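Local coordinates for protein 5-carboxymethyl-2-hydroxymuconate semialdehyde dehydrogenase (Thermus thermophilus, PDB 2D4E) that probably oxidises the aldehyde group of 5-carboxymethyl-2-hydroxymuconate semialdehyde to a carboxylate, using NAD as the electron acceptor, at residues T158-A163 with F494-K499; A331-H336 with T379-E384. One frame throughout, in Å; residues are numbered along the deposited sequence.

Interaction 1: residues T158-A163 with F494-K499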
loop_
_atom_site.group_PDB
_atom_site.type_symbol
_atom_site.label_atom_id
_atom_site.label_comp_id
_atom_site.label_asym_id
_atom_site.label_seq_id
_atom_site.Cartn_x
_atom_site.Cartn_y
_atom_site.Cartn_z
ATOM N N THR C 158 0.033 -7.599 -10.789
ATOM C CA THR C 158 0.982 -8.451 -10.104
ATOM C C THR C 158 0.307 -9.317 -9.054
ATOM O O THR C 158 -0.681 -8.916 -8.433
ATOM C CB THR C 158 2.065 -7.608 -9.412
ATOM O OG1 THR C 158 1.437 -6.692 -8.511
ATOM C CG2 THR C 158 2.879 -6.823 -10.438
ATOM N N VAL C 159 0.854 -10.510 -8.869
ATOM C CA VAL C 159 0.353 -11.440 -7.870
ATOM C C VAL C 159 1.573 -12.089 -7.225
ATOM O O VAL C 159 2.693 -11.939 -7.708
ATOM C CB VAL C 159 -0.541 -12.541 -8.503
ATOM C CG1 VAL C 159 -1.741 -11.903 -9.189
ATOM C CG2 VAL C 159 0.270 -13.367 -9.499
ATOM N N ARG C 160 1.352 -12.790 -6.122
ATOM C CA ARG C 160 2.422 -13.485 -5.424
ATOM C C ARG C 160 2.059 -14.969 -5.360
ATOM O O ARG C 160 0.886 -15.319 -5.217
ATOM C CB ARG C 160 2.578 -12.950 -3.994
ATOM C CG ARG C 160 3.098 -11.536 -3.881
ATOM C CD ARG C 160 3.028 -11.070 -2.425
ATOM N NE ARG C 160 3.796 -9.848 -2.199
ATOM C CZ ARG C 160 5.123 -9.776 -2.247
ATOM N NH1 ARG C 160 5.851 -10.857 -2.507
ATOM N NH2 ARG C 160 5.724 -8.617 -2.038
ATOM N N VAL C 161 3.067 -15.830 -5.462
ATOM C CA VAL C 161 2.866 -17.269 -5.395
ATOM C C VAL C 161 3.862 -17.887 -4.413
ATOM O O VAL C 161 4.955 -17.353 -4.203
ATOM C CB VAL C 161 3.041 -17.939 -6.790
ATOM C CG1 VAL C 161 2.020 -17.362 -7.777
ATOM C CG2 VAL C 161 4.464 -17.727 -7.311
ATOM N N PRO C 162 3.489 -19.017 -3.786
ATOM C CA PRO C 162 4.368 -19.701 -2.828
ATOM C C PRO C 162 5.752 -19.911 -3.457
ATOM O O PRO C 162 5.854 -20.402 -4.583
ATOM C CB PRO C 162 3.643 -21.017 -2.576
ATOM C CG PRO C 162 2.187 -20.634 -2.731
ATOM C CD PRO C 162 2.209 -19.736 -3.947
ATOM N N ALA C 163 6.813 -19.555 -2.733
ATOM C CA ALA C 163 8.171 -19.684 -3.266
ATOM C C ALA C 163 8.758 -21.100 -3.286
ATOM O O ALA C 163 9.559 -21.423 -4.165
ATOM C CB ALA C 163 9.104 -18.743 -2.521
ATOM N N PHE C 494 9.741 -12.691 1.407
ATOM C CA PHE C 494 10.675 -13.802 1.427
ATOM C C PHE C 494 10.015 -15.126 1.061
ATOM O O PHE C 494 10.549 -15.878 0.252
ATOM C CB PHE C 494 11.343 -13.933 2.801
ATOM C CG PHE C 494 12.162 -15.189 2.958
ATOM C CD1 PHE C 494 11.645 -16.295 3.629
ATOM C CD2 PHE C 494 13.440 -15.274 2.414
ATOM C CE1 PHE C 494 12.392 -17.473 3.758
ATOM C CE2 PHE C 494 14.199 -16.444 2.533
ATOM C CZ PHE C 494 13.672 -17.549 3.208
ATOM N N TYR C 495 8.851 -15.396 1.645
ATOM C CA TYR C 495 8.153 -16.655 1.411
ATOM C C TYR C 495 7.389 -16.796 0.099
ATOM O O TYR C 495 6.950 -17.895 -0.233
ATOM C CB TYR C 495 7.201 -16.951 2.576
ATOM C CG TYR C 495 7.895 -17.078 3.920
ATOM C CD1 TYR C 495 7.859 -16.035 4.853
ATOM C CD2 TYR C 495 8.607 -18.236 4.252
ATOM C CE1 TYR C 495 8.516 -16.144 6.086
ATOM C CE2 TYR C 495 9.269 -18.353 5.477
ATOM C CZ TYR C 495 9.218 -17.309 6.383
ATOM O OH TYR C 495 9.874 -17.426 7.585
ATOM N N THR C 496 7.225 -15.703 -0.643
ATOM C CA THR C 496 6.506 -15.763 -1.910
ATOM C C THR C 496 7.292 -15.093 -3.029
ATOM O O THR C 496 8.263 -14.384 -2.773
ATOM C CB THR C 496 5.112 -15.077 -1.815
ATOM O OG1 THR C 496 5.273 -13.660 -1.661
ATOM C CG2 THR C 496 4.323 -15.620 -0.635
ATOM N N ASP C 497 6.871 -15.335 -4.269
ATOM C CA ASP C 497 7.510 -14.746 -5.447
ATOM C C ASP C 497 6.541 -13.793 -6.132
ATOM O O ASP C 497 5.359 -14.119 -6.298
ATOM C CB ASP C 497 7.895 -15.814 -6.476
ATOM C CG ASP C 497 9.005 -16.727 -5.999
ATOM O OD1 ASP C 497 9.949 -16.237 -5.342
ATOM O OD2 ASP C 497 8.937 -17.937 -6.308
ATOM N N LEU C 498 7.041 -12.624 -6.529
ATOM C CA LEU C 498 6.221 -11.650 -7.233
ATOM C C LEU C 498 6.179 -12.046 -8.704
ATOM O O LEU C 498 7.127 -12.630 -9.233
ATOM C CB LEU C 498 6.809 -10.239 -7.102
ATOM C CG LEU C 498 6.482 -9.457 -5.822
ATOM C CD1 LEU C 498 7.452 -8.285 -5.667
ATOM C CD2 LEU C 498 5.034 -8.971 -5.873
ATOM N N LYS C 499 5.069 -11.734 -9.357
ATOM C CA LYS C 499 4.913 -12.048 -10.763
ATOM C C LYS C 499 4.186 -10.905 -11.449
ATOM O O LYS C 499 3.135 -10.459 -10.979
ATOM C CB LYS C 499 4.118 -13.347 -10.939
ATOM C CG LYS C 499 3.998 -13.796 -12.392
ATOM C CD LYS C 499 3.159 -15.067 -12.544
ATOM C CE LYS C 499 3.831 -16.267 -11.898
ATOM N NZ LYS C 499 3.090 -17.520 -12.184
HETATM O O HOH W 1 8.896 -11.415 -3.230
HETATM O O HOH W 2 10.732 -19.742 -6.129
#
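Arg160 and Leu498 face each other as a non-hydrogen-bonded pair of an antiparallel strand pair, and their side chains run alongside one another in the same direction. With CG anti to its own carbonyl carbon and the chain extended from CG to NE, Arg160 lays one face of its guanidinium against the leucine, whose CD2 sits 3.7 Å above the guanidinium plane, over its centre. Thr496 meets the arginine from another side, crossing it at about a right angle. NH1 of Arg160 donates to OG1 of Thr496 over 3.0 Å, a bent bond (137° at the hydrogen) that leaves the guanidinium plane by 27°. Thr496 is the first residue beyond helix 488-495, and its OG1 also bonds Leu492 O, while Arg160 NH2 forms a salt bridge with Asp493. A water near the guanidinium plane joins Arg160 NH1 to Thr496 O. An alanine in place of Arg160 would lose the bond to Thr496 and the salt bridge to Asp493, take away the flat group that Leu498 packs against, and probably loosen the junction of helix end and strand.

The other face carries Val159 beside Lys499 and, crossing obliquely, Val161 and Asp497. Val161 and Asp497 are a hydrogen-bonded pair, with Asp497 N 2.8 Å from Val161 O and Val161 N 3.0 Å from Asp497 O. The ladder ends where Ala163 N reaches Tyr495 O at 3.0 Å, from above the carbonyl plane. Asp497 OD1 forms a salt bridge with Arg267, whereas OD2 shares a water with Ala163 O. Lys499 NZ reaches the second subunit, bonding carbonyl oxygens of its Ala453, Leu454 and Leu456. The buried charges of Arg160 and Lys499 and the partly exposed Asp497 thus find partners beyond the two strands, consistent with the oligomerisation arm of aldehyde dehydrogenases.

Interaction 2: residues A331-H336 with T379-E384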
loop_
_atom_site.group_PDB
_atom_site.type_symbol
_atom_site.label_atom_id
_atom_site.label_comp_id
_atom_site.label_asym_id
_atom_site.label_seq_id
_atom_site.Cartn_x
_atom_site.Cartn_y
_atom_site.Cartn_z
ATOM N N ALA C 331 20.682 -7.600 43.534
ATOM C CA ALA C 331 19.461 -8.121 44.147
ATOM C C ALA C 331 18.752 -9.218 43.348
ATOM O O ALA C 331 17.880 -9.903 43.883
ATOM C CB ALA C 331 18.494 -6.969 44.413
ATOM N N ILE C 332 19.111 -9.386 42.077
ATOM C CA ILE C 332 18.486 -10.410 41.240
ATOM C C ILE C 332 18.580 -11.804 41.876
ATOM O O ILE C 332 19.669 -12.261 42.220
ATOM C CB ILE C 332 19.138 -10.451 39.831
ATOM C CG1 ILE C 332 18.844 -9.141 39.089
ATOM C CG2 ILE C 332 18.620 -11.644 39.044
ATOM C CD1 ILE C 332 19.552 -8.999 37.765
ATOM N N ARG C 333 17.435 -12.469 42.029
ATOM C CA ARG C 333 17.393 -13.804 42.619
ATOM C C ARG C 333 17.777 -14.877 41.597
ATOM O O ARG C 333 17.114 -15.041 40.565
ATOM C CB ARG C 333 15.992 -14.098 43.179
ATOM C CG ARG C 333 15.577 -13.197 44.352
ATOM C CD ARG C 333 14.246 -13.633 44.956
ATOM N NE ARG C 333 13.134 -13.479 44.022
ATOM C CZ ARG C 333 12.534 -12.323 43.745
ATOM N NH1 ARG C 333 12.918 -11.206 44.351
ATOM N NH2 ARG C 333 11.534 -12.285 42.874
ATOM N N VAL C 334 18.852 -15.602 41.897
ATOM C CA VAL C 334 19.356 -16.659 41.027
ATOM C C VAL C 334 18.941 -18.006 41.608
ATOM O O VAL C 334 19.146 -18.270 42.794
ATOM C CB VAL C 334 20.903 -16.592 40.920
ATOM C CG1 VAL C 334 21.424 -17.684 39.994
ATOM C CG2 VAL C 334 21.324 -15.214 40.410
ATOM N N GLY C 335 18.346 -18.853 40.778
ATOM C CA GLY C 335 17.907 -20.147 41.263
ATOM C C GLY C 335 17.379 -21.075 40.189
ATOM O O GLY C 335 17.514 -20.810 38.995
ATOM N N HIS C 336 16.761 -22.166 40.629
ATOM C CA HIS C 336 16.218 -23.177 39.737
ATOM C C HIS C 336 15.066 -22.669 38.867
ATOM O O HIS C 336 14.219 -21.895 39.318
ATOM C CB HIS C 336 15.767 -24.388 40.566
ATOM C CG HIS C 336 15.505 -25.613 39.749
ATOM N ND1 HIS C 336 14.430 -25.722 38.893
ATOM C CD2 HIS C 336 16.199 -26.770 39.633
ATOM C CE1 HIS C 336 14.473 -26.894 38.283
ATOM N NE2 HIS C 336 15.537 -27.547 38.714
ATOM N N THR C 379 25.605 -20.243 45.339
ATOM C CA THR C 379 24.394 -20.509 46.096
ATOM C C THR C 379 23.162 -19.823 45.514
ATOM O O THR C 379 23.235 -18.681 45.059
ATOM C CB THR C 379 24.570 -20.018 47.537
ATOM O OG1 THR C 379 25.858 -20.417 48.016
ATOM C CG2 THR C 379 23.502 -20.598 48.431
ATOM N N SER C 380 22.028 -20.515 45.551
ATOM C CA SER C 380 20.793 -19.950 45.032
ATOM C C SER C 380 20.243 -18.985 46.064
ATOM O O SER C 380 20.756 -18.895 47.181
ATOM C CB SER C 380 19.754 -21.042 44.776
ATOM O OG SER C 380 19.140 -21.452 45.990
ATOM N N PHE C 381 19.198 -18.267 45.677
ATOM C CA PHE C 381 18.539 -17.314 46.554
ATOM C C PHE C 381 18.050 -18.033 47.814
ATOM O O PHE C 381 17.980 -17.437 48.890
ATOM C CB PHE C 381 17.349 -16.682 45.815
ATOM C CG PHE C 381 16.312 -16.092 46.729
ATOM C CD1 PHE C 381 16.574 -14.924 47.443
ATOM C CD2 PHE C 381 15.081 -16.722 46.899
ATOM C CE1 PHE C 381 15.621 -14.388 48.317
ATOM C CE2 PHE C 381 14.120 -16.197 47.771
ATOM C CZ PHE C 381 14.391 -15.029 48.481
ATOM N N ARG C 382 17.709 -19.312 47.674
ATOM C CA ARG C 382 17.216 -20.091 48.805
ATOM C C ARG C 382 18.316 -20.813 49.576
ATOM O O ARG C 382 18.029 -21.614 50.467
ATOM C CB ARG C 382 16.177 -21.115 48.342
ATOM C CG ARG C 382 14.951 -20.507 47.689
ATOM C CD ARG C 382 13.818 -21.513 47.647
ATOM N NE ARG C 382 12.674 -21.032 46.883
ATOM C CZ ARG C 382 11.414 -21.350 47.158
ATOM N NH1 ARG C 382 11.141 -22.142 48.187
ATOM N NH2 ARG C 382 10.428 -20.896 46.398
ATOM N N GLY C 383 19.569 -20.534 49.229
ATOM C CA GLY C 383 20.679 -21.167 49.916
ATOM C C GLY C 383 21.060 -22.532 49.377
ATOM O O GLY C 383 21.851 -23.239 49.999
ATOM N N GLU C 384 20.510 -22.907 48.224
ATOM C CA GLU C 384 20.811 -24.201 47.614
ATOM C C GLU C 384 22.161 -24.157 46.909
ATOM O O GLU C 384 22.609 -23.098 46.474
ATOM C CB GLU C 384 19.746 -24.570 46.578
ATOM C CG GLU C 384 18.330 -24.649 47.102
ATOM C CD GLU C 384 17.305 -24.523 45.987
ATOM O OE1 GLU C 384 17.218 -23.433 45.389
ATOM O OE2 GLU C 384 16.594 -25.507 45.703
HETATM O O HOH W 3 15.964 -22.317 43.428
#
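Arg333 carries this contact along its aliphatic stem. Its CB lies 3.9 Å from CB of Phe381, where the two side chains set out side by side. CG, anti to the arginine's carbonyl carbon, approaches the near part of the ring, 3.7 Å from Phe381 CD1. CD then settles over the middle of the ring face, 3.5 Å from the centroid and 4° off the normal, a clear CH-pi contact. A bend at chi3 (-65°) lifts the chain off the face, so that CZ stays above the ring but 5.8 Å from the centroid, too long for more than a weak cation-pi attraction; the guanidinium is turned 67° from the ring plane, and NE bonds Glu341 O. The backbone fixes the ring's base: Phe381 N donates to Val334 O at 2.9 Å, nearly along the C=O axis. Phe381 belongs to a type I turn, Ser380 to Gly383, braced by Ser380 OG, which accepts from Glu384 N and donates to Glu384 OE1. A water links that OE1 to His336 N. The contact joins two loops of the aldehyde dehydrogenase fold: 331-336 follows helix 315-331 and precedes helix 350-365, while 379-384 lies between strands 369-372 and 395-398.

Interaction 2 is nested in sequence within the long loop that interaction 1 closes, since 331-336 and 379-384 both fall between 158-163 and 494-499. In space they lie on opposite sides of the chain's centre, with centres 51 Å apart and nearest atoms about 32 Å apart. They share no sheet: interaction 1 pairs strand 154-162 with strand 496-504 near the five-stranded parallel sheet, whereas one loop of interaction 2 connects strands 369-372 and 395-398 at one margin of the seven-stranded mixed sheet. Both regions lie near the second subunit, interaction 1 through its contact residues, which also meet the third subunit, and interaction 2 through packing at the start of 331-336.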